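Local coordinates for Lmo2125 protein (Listeria monocytogenes serovar 1/2a, PDB 5TU0) that binds maltose in a cleft and, as a lipoprotein of the bacterial solute-binding protein 1 family, probably delivers the sugar for transport across the cell membrane, at residues Gly175-Asp180 / Pro346-Val351; Lys186-Asn191 / Asp375-Ile380; Asp226-Gly231 / Ala249-Gly254. The protein carries 2 engineered substitutions. All coordinates share one frame; numbering follows the deposited sequence.

Contact 1: Gly175-Asp180 / Pro346-Val351; sequences GYVFGD and PEMSEV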
loop_
_atom_site.group_PDB
_atom_site.type_symbol
_atom_site.label_atom_id
_atom_site.label_comp_id
_atom_site.label_asym_id
_atom_site.label_seq_id
_atom_site.Cartn_x
_atom_site.Cartn_y
_atom_site.Cartn_z
ATOM N N GLY A 175 16.066 5.433 -6.966
ATOM C CA GLY A 175 16.298 5.147 -5.567
ATOM C C GLY A 175 15.668 3.813 -5.181
ATOM O O GLY A 175 14.827 3.283 -5.898
ATOM N N TYR A 176 16.092 3.270 -4.061
ATOM C CA TYR A 176 15.516 2.030 -3.532
ATOM C C TYR A 176 15.789 1.982 -2.037
ATOM O O TYR A 176 16.698 2.649 -1.547
ATOM C CB TYR A 176 16.079 0.783 -4.255
ATOM C CG TYR A 176 17.593 0.634 -4.166
ATOM C CD1 TYR A 176 18.182 -0.063 -3.122
ATOM C CD2 TYR A 176 18.432 1.209 -5.127
ATOM C CE1 TYR A 176 19.550 -0.203 -3.035
ATOM C CE2 TYR A 176 19.803 1.091 -5.042
ATOM C CZ TYR A 176 20.360 0.376 -3.994
ATOM O OH TYR A 176 21.713 0.246 -3.882
ATOM N N VAL A 177 15.005 1.195 -1.306
ATOM C CA VAL A 177 15.222 1.047 0.128
ATOM C C VAL A 177 16.406 0.098 0.393
ATOM O O VAL A 177 17.444 0.538 0.887
ATOM C CB VAL A 177 13.964 0.528 0.845
ATOM C CG1 VAL A 177 14.260 0.354 2.330
ATOM C CG2 VAL A 177 12.788 1.477 0.615
ATOM N N PHE A 178 16.222 -1.189 0.081
ATOM C CA PHE A 178 17.265 -2.210 0.231
ATOM C C PHE A 178 17.576 -2.894 -1.111
ATOM O O PHE A 178 16.681 -3.192 -1.891
ATOM C CB PHE A 178 16.863 -3.293 1.247
ATOM C CG PHE A 178 16.607 -2.788 2.641
ATOM C CD1 PHE A 178 17.512 -1.946 3.284
ATOM C CD2 PHE A 178 15.492 -3.223 3.350
ATOM C CE1 PHE A 178 17.290 -1.524 4.586
ATOM C CE2 PHE A 178 15.262 -2.787 4.648
ATOM C CZ PHE A 178 16.155 -1.941 5.262
ATOM N N GLY A 179 18.856 -3.146 -1.369
ATOM C CA GLY A 179 19.294 -3.827 -2.597
ATOM C C GLY A 179 18.858 -5.300 -2.648
ATOM O O GLY A 179 18.217 -5.795 -1.718
ATOM N N ASP A 180 19.212 -5.981 -3.735
ATOM C CA ASP A 180 18.804 -7.366 -3.990
ATOM C C ASP A 180 17.277 -7.500 -3.842
ATOM O O ASP A 180 16.779 -8.336 -3.082
ATOM C CB ASP A 180 19.547 -8.362 -3.081
ATOM C CG ASP A 180 21.064 -8.338 -3.286
ATOM O OD1 ASP A 180 21.540 -7.721 -4.270
ATOM O OD2 ASP A 180 21.785 -8.944 -2.461
ATOM N N PRO A 346 12.848 -7.719 8.690
ATOM C CA PRO A 346 12.777 -6.968 9.954
ATOM C C PRO A 346 13.400 -5.583 9.944
ATOM O O PRO A 346 12.848 -4.648 10.549
ATOM C CB PRO A 346 13.546 -7.870 10.933
ATOM C CG PRO A 346 13.373 -9.229 10.382
ATOM C CD PRO A 346 13.481 -9.039 8.900
ATOM N N GLU A 347 14.528 -5.450 9.248
ATOM C CA GLU A 347 15.274 -4.195 9.223
ATOM C C GLU A 347 14.483 -3.002 8.642
ATOM O O GLU A 347 14.916 -1.863 8.765
ATOM C CB GLU A 347 16.604 -4.357 8.481
ATOM C CG GLU A 347 17.636 -5.282 9.149
ATOM C CD GLU A 347 17.468 -6.776 8.908
ATOM O OE1 GLU A 347 16.447 -7.232 8.323
ATOM O OE2 GLU A 347 18.407 -7.507 9.327
ATOM N N MET A 348 13.356 -3.275 7.989
ATOM C CA MET A 348 12.511 -2.210 7.422
ATOM C C MET A 348 12.012 -1.290 8.545
ATOM O O MET A 348 11.772 -0.102 8.334
ATOM C CB MET A 348 11.321 -2.808 6.653
ATOM C CG MET A 348 10.464 -1.778 5.930
ATOM S SD MET A 348 11.367 -0.904 4.638
ATOM C CE MET A 348 10.317 0.558 4.438
ATOM N N SER A 349 11.885 -1.837 9.748
ATOM C CA SER A 349 11.448 -1.033 10.883
ATOM C C SER A 349 12.362 0.169 11.137
ATOM O O SER A 349 11.891 1.170 11.628
ATOM C CB SER A 349 11.343 -1.883 12.159
ATOM O OG SER A 349 12.620 -2.315 12.574
ATOM N N GLU A 350 13.647 0.087 10.766
ATOM C CA GLU A 350 14.606 1.167 11.013
ATOM C C GLU A 350 14.559 2.242 9.929
ATOM O O GLU A 350 15.023 3.346 10.129
ATOM C CB GLU A 350 16.018 0.591 11.152
ATOM C CG GLU A 350 16.080 -0.537 12.184
ATOM C CD GLU A 350 15.487 -0.130 13.520
ATOM O OE1 GLU A 350 15.824 0.971 14.022
ATOM O OE2 GLU A 350 14.668 -0.901 14.053
ATOM N N VAL A 351 13.973 1.924 8.788
ATOM C CA VAL A 351 13.882 2.891 7.701
ATOM C C VAL A 351 12.978 4.092 8.023
ATOM O O VAL A 351 13.320 5.222 7.691
ATOM C CB VAL A 351 13.433 2.192 6.404
ATOM C CG1 VAL A 351 13.196 3.192 5.270
ATOM C CG2 VAL A 351 14.481 1.169 5.987
#
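The F178 ring is bounded on one face by V177, whose CG1 lies 3.8 Å above the ring plane over its centre, and at the edge by the backbone of E347 and M348. In the plane of the ring, E347 O is 3.7 Å from F178 CZ and M348 N is 3.9 Å from F178 CE2. E347 O also accepts the backbone bond from E350 N. V351 CG2 comes 3.6 Å from F178 CZ. M348 CG is anti to the backbone N, and the bend at chi2 (63°) sets SD 5.3 Å from the ring centroid, 49° off its normal: an oblique Met-aromatic contact. The same sulfur lies 3.9 Å from V177 CG1, which also meets V351 CG2 at 3.8 Å. One methyl thus packs against the ring, M348 and V351. The contact joins the loop that follows helix 163-172 to the chain leading into helix 348-363, and F163 and Y167 of helix 163-172 extend the apolar cluster. Helix 369-387 flanks helix 348-363, with K387 in a salt bridge to E350, and strand 187-189 bonds through its backbone to V177 and G179.

Contact 2: Lys186-Asn191 / Asp375-Ile380; sequences KDIGLN and DAVKVI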
loop_
_atom_site.group_PDB
_atom_site.type_symbol
_atom_site.label_atom_id
_atom_site.label_comp_id
_atom_site.label_asym_id
_atom_site.label_seq_id
_atom_site.Cartn_x
_atom_site.Cartn_y
_atom_site.Cartn_z
ATOM N N LYS A 186 22.092 -4.303 4.145
ATOM C CA LYS A 186 23.405 -3.638 4.170
ATOM C C LYS A 186 23.631 -2.812 2.902
ATOM O O LYS A 186 24.691 -2.205 2.743
ATOM C CB LYS A 186 24.550 -4.644 4.351
ATOM C CG LYS A 186 24.332 -5.715 5.413
ATOM C CD LYS A 186 23.931 -5.206 6.791
ATOM C CE LYS A 186 25.067 -4.487 7.509
ATOM N NZ LYS A 186 24.708 -4.216 8.938
ATOM N N ASP A 187 22.649 -2.819 1.996
ATOM C CA ASP A 187 22.708 -2.044 0.767
ATOM C C ASP A 187 21.491 -1.106 0.733
ATOM O O ASP A 187 20.421 -1.489 0.249
ATOM C CB ASP A 187 22.733 -2.976 -0.462
ATOM C CG ASP A 187 22.684 -2.211 -1.802
ATOM O OD1 ASP A 187 22.722 -0.954 -1.808
ATOM O OD2 ASP A 187 22.594 -2.876 -2.858
ATOM N N ILE A 188 21.673 0.105 1.255
ATOM C CA ILE A 188 20.603 1.118 1.304
ATOM C C ILE A 188 20.736 2.092 0.134
ATOM O O ILE A 188 21.809 2.687 -0.073
ATOM C CB ILE A 188 20.596 1.850 2.651
ATOM C CG1 ILE A 188 20.300 0.845 3.759
ATOM C CG2 ILE A 188 19.566 2.985 2.664
ATOM C CD1 ILE A 188 20.557 1.365 5.150
ATOM N N GLY A 189 19.652 2.226 -0.628
ATOM C CA GLY A 189 19.632 3.059 -1.823
ATOM C C GLY A 189 18.997 4.436 -1.691
ATOM O O GLY A 189 18.821 5.120 -2.684
ATOM N N LEU A 190 18.688 4.855 -0.467
ATOM C CA LEU A 190 18.012 6.152 -0.216
ATOM C C LEU A 190 18.904 7.382 -0.304
ATOM O O LEU A 190 18.405 8.512 -0.225
ATOM C CB LEU A 190 17.278 6.122 1.123
ATOM C CG LEU A 190 16.188 5.051 1.216
ATOM C CD1 LEU A 190 15.589 5.026 2.622
ATOM C CD2 LEU A 190 15.107 5.211 0.162
ATOM N N ASN A 191 20.203 7.184 -0.496
ATOM C CA ASN A 191 21.115 8.305 -0.689
ATOM C C ASN A 191 21.910 8.146 -1.984
ATOM O O ASN A 191 22.955 8.780 -2.144
ATOM C CB ASN A 191 22.040 8.496 0.512
ATOM C CG ASN A 191 22.968 7.324 0.729
ATOM O OD1 ASN A 191 22.663 6.207 0.349
ATOM N ND2 ASN A 191 24.104 7.579 1.346
ATOM N N ASP A 375 22.936 11.854 5.827
ATOM C CA ASP A 375 22.808 11.843 7.292
ATOM C C ASP A 375 21.756 10.828 7.754
ATOM O O ASP A 375 21.975 10.096 8.714
ATOM C CB ASP A 375 22.470 13.244 7.836
ATOM C CG ASP A 375 23.596 14.261 7.621
ATOM O OD1 ASP A 375 24.725 13.863 7.300
ATOM O OD2 ASP A 375 23.343 15.485 7.775
ATOM N N ALA A 376 20.628 10.778 7.056
ATOM C CA ALA A 376 19.549 9.857 7.412
ATOM C C ALA A 376 19.969 8.405 7.152
ATOM O O ALA A 376 19.684 7.530 7.961
ATOM C CB ALA A 376 18.296 10.196 6.641
ATOM N N VAL A 377 20.674 8.152 6.055
ATOM C CA VAL A 377 21.107 6.781 5.772
ATOM C C VAL A 377 22.089 6.309 6.864
ATOM O O VAL A 377 22.052 5.135 7.273
ATOM C CB VAL A 377 21.661 6.641 4.345
ATOM C CG1 VAL A 377 22.390 5.312 4.150
ATOM C CG2 VAL A 377 20.517 6.777 3.351
ATOM N N LYS A 378 22.946 7.214 7.351
ATOM C CA LYS A 378 23.871 6.848 8.423
ATOM C C LYS A 378 23.079 6.474 9.686
ATOM O O LYS A 378 23.447 5.542 10.387
ATOM C CB LYS A 378 24.909 7.952 8.707
ATOM C CG LYS A 378 25.916 7.541 9.765
ATOM C CD LYS A 378 27.189 8.395 9.741
ATOM C CE LYS A 378 28.283 7.756 10.593
ATOM N NZ LYS A 378 29.612 8.399 10.379
ATOM N N VAL A 379 21.984 7.172 9.953
ATOM C CA VAL A 379 21.129 6.850 11.110
ATOM C C VAL A 379 20.543 5.444 10.951
ATOM O O VAL A 379 20.571 4.633 11.879
ATOM C CB VAL A 379 19.985 7.878 11.285
ATOM C CG1 VAL A 379 18.935 7.403 12.279
ATOM C CG2 VAL A 379 20.533 9.231 11.708
ATOM N N ILE A 380 20.028 5.163 9.762
ATOM C CA ILE A 380 19.396 3.869 9.499
ATOM C C ILE A 380 20.419 2.722 9.620
ATOM O O ILE A 380 20.164 1.733 10.308
ATOM C CB ILE A 380 18.722 3.875 8.109
ATOM C CG1 ILE A 380 17.601 4.934 8.062
ATOM C CG2 ILE A 380 18.163 2.503 7.776
ATOM C CD1 ILE A 380 17.041 5.172 6.677
#
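The carboxamide of N191 packs against V377 while its ND2 is hydrogen-bonded to OD1 of D374, one turn earlier in the same helix. That bond ties the loop to the helix and helps fix the rotation of the amide group. N191 CG sits in the crowded position between the backbone N and the carbonyl carbon (chi1 64°), and there it comes 3.6 Å from V377 CG2. The two side chains lie roughly perpendicular, and OD1 of N191 is likewise close, 3.7 Å from V377 CG2.

The rest of the interface is apolar. V377 carries it from the helix side: CG2 also lies 4.0 Å from L190 CB, and CG1 lies 3.9 Å from I188 CG2, the valine and isoleucine side chains running antiparallel alongside one another. I188 then extends CD1 (chi2 167°) to within 3.7 Å of I380 CG2, one turn further on. L190 CD1 makes a looser approach to I380 CD1. V377 and I380, three residues apart, therefore present one continuous helix face.

The contact thus sets a short strand, 187-189, and the loop after it against the C-terminal helix 369-387. I188 also meets F178. L190 packs on V351 and L358 of helix 348-363 as well as facing helix 369-387, so the segment 186-191 lies against both helices.

Contact 3: Asp226-Gly231 / Ala249-Gly254; sequences DQFVKG and AKINYG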
loop_
_atom_site.group_PDB
_atom_site.type_symbol
_atom_site.label_atom_id
_atom_site.label_comp_id
_atom_site.label_asym_id
_atom_site.label_seq_id
_atom_site.Cartn_x
_atom_site.Cartn_y
_atom_site.Cartn_z
ATOM N N ASP A 226 -8.643 18.449 3.426
ATOM C CA ASP A 226 -9.502 19.605 3.565
ATOM C C ASP A 226 -9.532 20.388 2.237
ATOM O O ASP A 226 -10.610 20.789 1.784
ATOM C CB ASP A 226 -9.019 20.488 4.729
ATOM C CG ASP A 226 -9.951 21.653 5.017
ATOM O OD1 ASP A 226 -11.124 21.406 5.392
ATOM O OD2 ASP A 226 -9.494 22.815 4.916
ATOM N N GLN A 227 -8.365 20.593 1.613
ATOM C CA GLN A 227 -8.298 21.335 0.330
ATOM C C GLN A 227 -9.010 20.597 -0.811
ATOM O O GLN A 227 -9.767 21.200 -1.587
ATOM C CB GLN A 227 -6.849 21.632 -0.072
ATOM C CG GLN A 227 -6.098 22.534 0.905
ATOM C CD GLN A 227 -6.638 23.955 0.950
ATOM O OE1 GLN A 227 -6.985 24.466 2.023
ATOM N NE2 GLN A 227 -6.713 24.596 -0.202
ATOM N N PHE A 228 -8.775 19.299 -0.926
ATOM C CA PHE A 228 -9.421 18.545 -1.989
ATOM C C PHE A 228 -10.951 18.458 -1.797
ATOM O O PHE A 228 -11.716 18.711 -2.737
ATOM C CB PHE A 228 -8.814 17.151 -2.106
ATOM C CG PHE A 228 -9.258 16.414 -3.327
ATOM C CD1 PHE A 228 -8.820 16.804 -4.573
ATOM C CD2 PHE A 228 -10.120 15.322 -3.232
ATOM C CE1 PHE A 228 -9.231 16.137 -5.709
ATOM C CE2 PHE A 228 -10.529 14.637 -4.371
ATOM C CZ PHE A 228 -10.079 15.042 -5.610
ATOM N N VAL A 229 -11.387 18.125 -0.579
ATOM C CA VAL A 229 -12.828 17.982 -0.261
ATOM C C VAL A 229 -13.589 19.309 -0.361
ATOM O O VAL A 229 -14.813 19.311 -0.556
ATOM C CB VAL A 229 -13.053 17.288 1.116
ATOM C CG1 VAL A 229 -14.514 17.297 1.524
ATOM C CG2 VAL A 229 -12.562 15.849 1.057
ATOM N N LYS A 230 -12.881 20.433 -0.261
ATOM C CA LYS A 230 -13.531 21.738 -0.391
ATOM C C LYS A 230 -13.378 22.360 -1.773
ATOM O O LYS A 230 -13.732 23.523 -1.969
ATOM C CB LYS A 230 -13.045 22.691 0.709
ATOM C CG LYS A 230 -13.572 22.282 2.069
ATOM C CD LYS A 230 -13.068 23.170 3.184
ATOM C CE LYS A 230 -13.742 22.792 4.490
ATOM N NZ LYS A 230 -13.172 23.559 5.630
ATOM N N GLY A 231 -12.883 21.585 -2.738
ATOM C CA GLY A 231 -12.740 22.088 -4.109
ATOM C C GLY A 231 -11.637 23.123 -4.329
ATOM O O GLY A 231 -11.733 23.930 -5.249
ATOM N N ALA A 249 -18.565 13.118 0.511
ATOM C CA ALA A 249 -18.558 14.576 0.348
ATOM C C ALA A 249 -19.097 15.040 -1.023
ATOM O O ALA A 249 -19.074 16.232 -1.328
ATOM C CB ALA A 249 -17.157 15.119 0.582
ATOM N N LYS A 250 -19.570 14.096 -1.840
ATOM C CA LYS A 250 -20.165 14.399 -3.160
ATOM C C LYS A 250 -19.263 15.151 -4.181
ATOM O O LYS A 250 -19.758 15.831 -5.079
ATOM C CB LYS A 250 -21.522 15.113 -2.991
ATOM C CG LYS A 250 -22.619 14.218 -2.449
ATOM C CD LYS A 250 -23.925 14.988 -2.316
ATOM C CE LYS A 250 -25.123 14.058 -2.201
ATOM N NZ LYS A 250 -25.007 13.112 -1.060
ATOM N N ILE A 251 -17.953 14.992 -4.047
ATOM C CA ILE A 251 -16.996 15.592 -4.971
ATOM C C ILE A 251 -17.072 14.820 -6.273
ATOM O O ILE A 251 -17.071 13.587 -6.265
ATOM C CB ILE A 251 -15.547 15.506 -4.405
ATOM C CG1 ILE A 251 -15.389 16.400 -3.172
ATOM C CG2 ILE A 251 -14.505 15.903 -5.446
ATOM C CD1 ILE A 251 -15.487 17.890 -3.464
ATOM N N ASN A 252 -17.158 15.532 -7.392
ATOM C CA ASN A 252 -17.189 14.884 -8.705
ATOM C C ASN A 252 -15.740 14.509 -9.038
ATOM O O ASN A 252 -15.118 15.098 -9.933
ATOM C CB ASN A 252 -17.789 15.831 -9.756
ATOM C CG ASN A 252 -17.913 15.191 -11.126
ATOM O OD1 ASN A 252 -17.829 13.968 -11.273
ATOM N ND2 ASN A 252 -18.118 16.020 -12.142
ATOM N N TYR A 253 -15.211 13.525 -8.310
ATOM C CA TYR A 253 -13.806 13.145 -8.457
ATOM C C TYR A 253 -13.578 12.127 -9.562
ATOM O O TYR A 253 -14.469 11.366 -9.941
ATOM C CB TYR A 253 -13.218 12.617 -7.117
ATOM C CG TYR A 253 -13.695 11.233 -6.711
ATOM C CD1 TYR A 253 -13.025 10.094 -7.130
ATOM C CD2 TYR A 253 -14.829 11.075 -5.934
ATOM C CE1 TYR A 253 -13.470 8.829 -6.778
ATOM C CE2 TYR A 253 -15.291 9.823 -5.578
ATOM C CZ TYR A 253 -14.614 8.704 -5.999
ATOM O OH TYR A 253 -15.084 7.468 -5.638
ATOM N N GLY A 254 -12.369 12.143 -10.090
ATOM C CA GLY A 254 -11.936 11.195 -11.087
ATOM C C GLY A 254 -10.646 10.603 -10.554
ATOM O O GLY A 254 -10.025 11.169 -9.659
#
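I251 and V229 are brought together by the two torsions of the isoleucine: chi1 of -68° sets CG1 anti to the carbonyl carbon, and chi2 of -67° turns CD1 so that it lies only 3.3 Å from V229 O. A methyl group thus rests against the carbonyl that ends the helix, and the same CD1 is 3.9 Å from F228 O. In F228, CG is anti to the backbone N (chi1 -170°), and the ring leads from the helix towards the second segment. F228 CZ comes 4.2 Å from Y253 CB, which lies at the ring edge near its plane, and F228 CE2 is 4.3 Å from I251 CG2. V229 adds a further apolar pair: its CG1 meets A249 CB at 3.6 Å, near the surface.

Both segments carry a helix end. In the first, a Schellman motif closes the helix, with G231 N bonded to F228 O at 3.1 Å and K232 N to Q227 O; G231 has positive phi at the C-prime position. A salt bridge joins K230 NZ to D226 OD1 (3.0 Å), although as a hydrogen bond it is weak. In the second, K250 with positive phi ends the helix before it, again as a Schellman motif, and the chain passes through I251 to the inverse gamma turn centred on N252. I251 thus sits in the short link from that helix end to the strand.

The contact therefore joins the C-terminal end of helix 217-229 to the connection between helix 243-248 and strand 253-256. Y246 of helix 243-248 meets the F228 ring edge-to-face and also touches V229, while F228 packs on Y119 of strand 105-121. Through I251 on N121 the connecting loop reaches that same strand, with which strand 253-256 pairs antiparallel.

Overall arrangement
Contacts 1 and 2 form one neighbourhood: their centres are 9 Å apart and their segments alternate along the chain. Contact 1 joins 175-180 to helix 348-363, and contact 2 joins 186-191 to the next helix, 369-387. Y176 OH and D187 OD1, 2.6 Å apart in a probable hydrogen bond, help link them directly. Contact 3 stands apart, its centre about 35 Å from that of contact 1, on the opposite side of the chain's centre, and 38 Å from that of contact 2; its segments come in sequence between the two halves of each. It lies where helix 217-229 meets helix 243-248 and strand 105-121 of the mixed sheet. The M348 side chain of contact 1 is about 9 Å from a bound glucose unit.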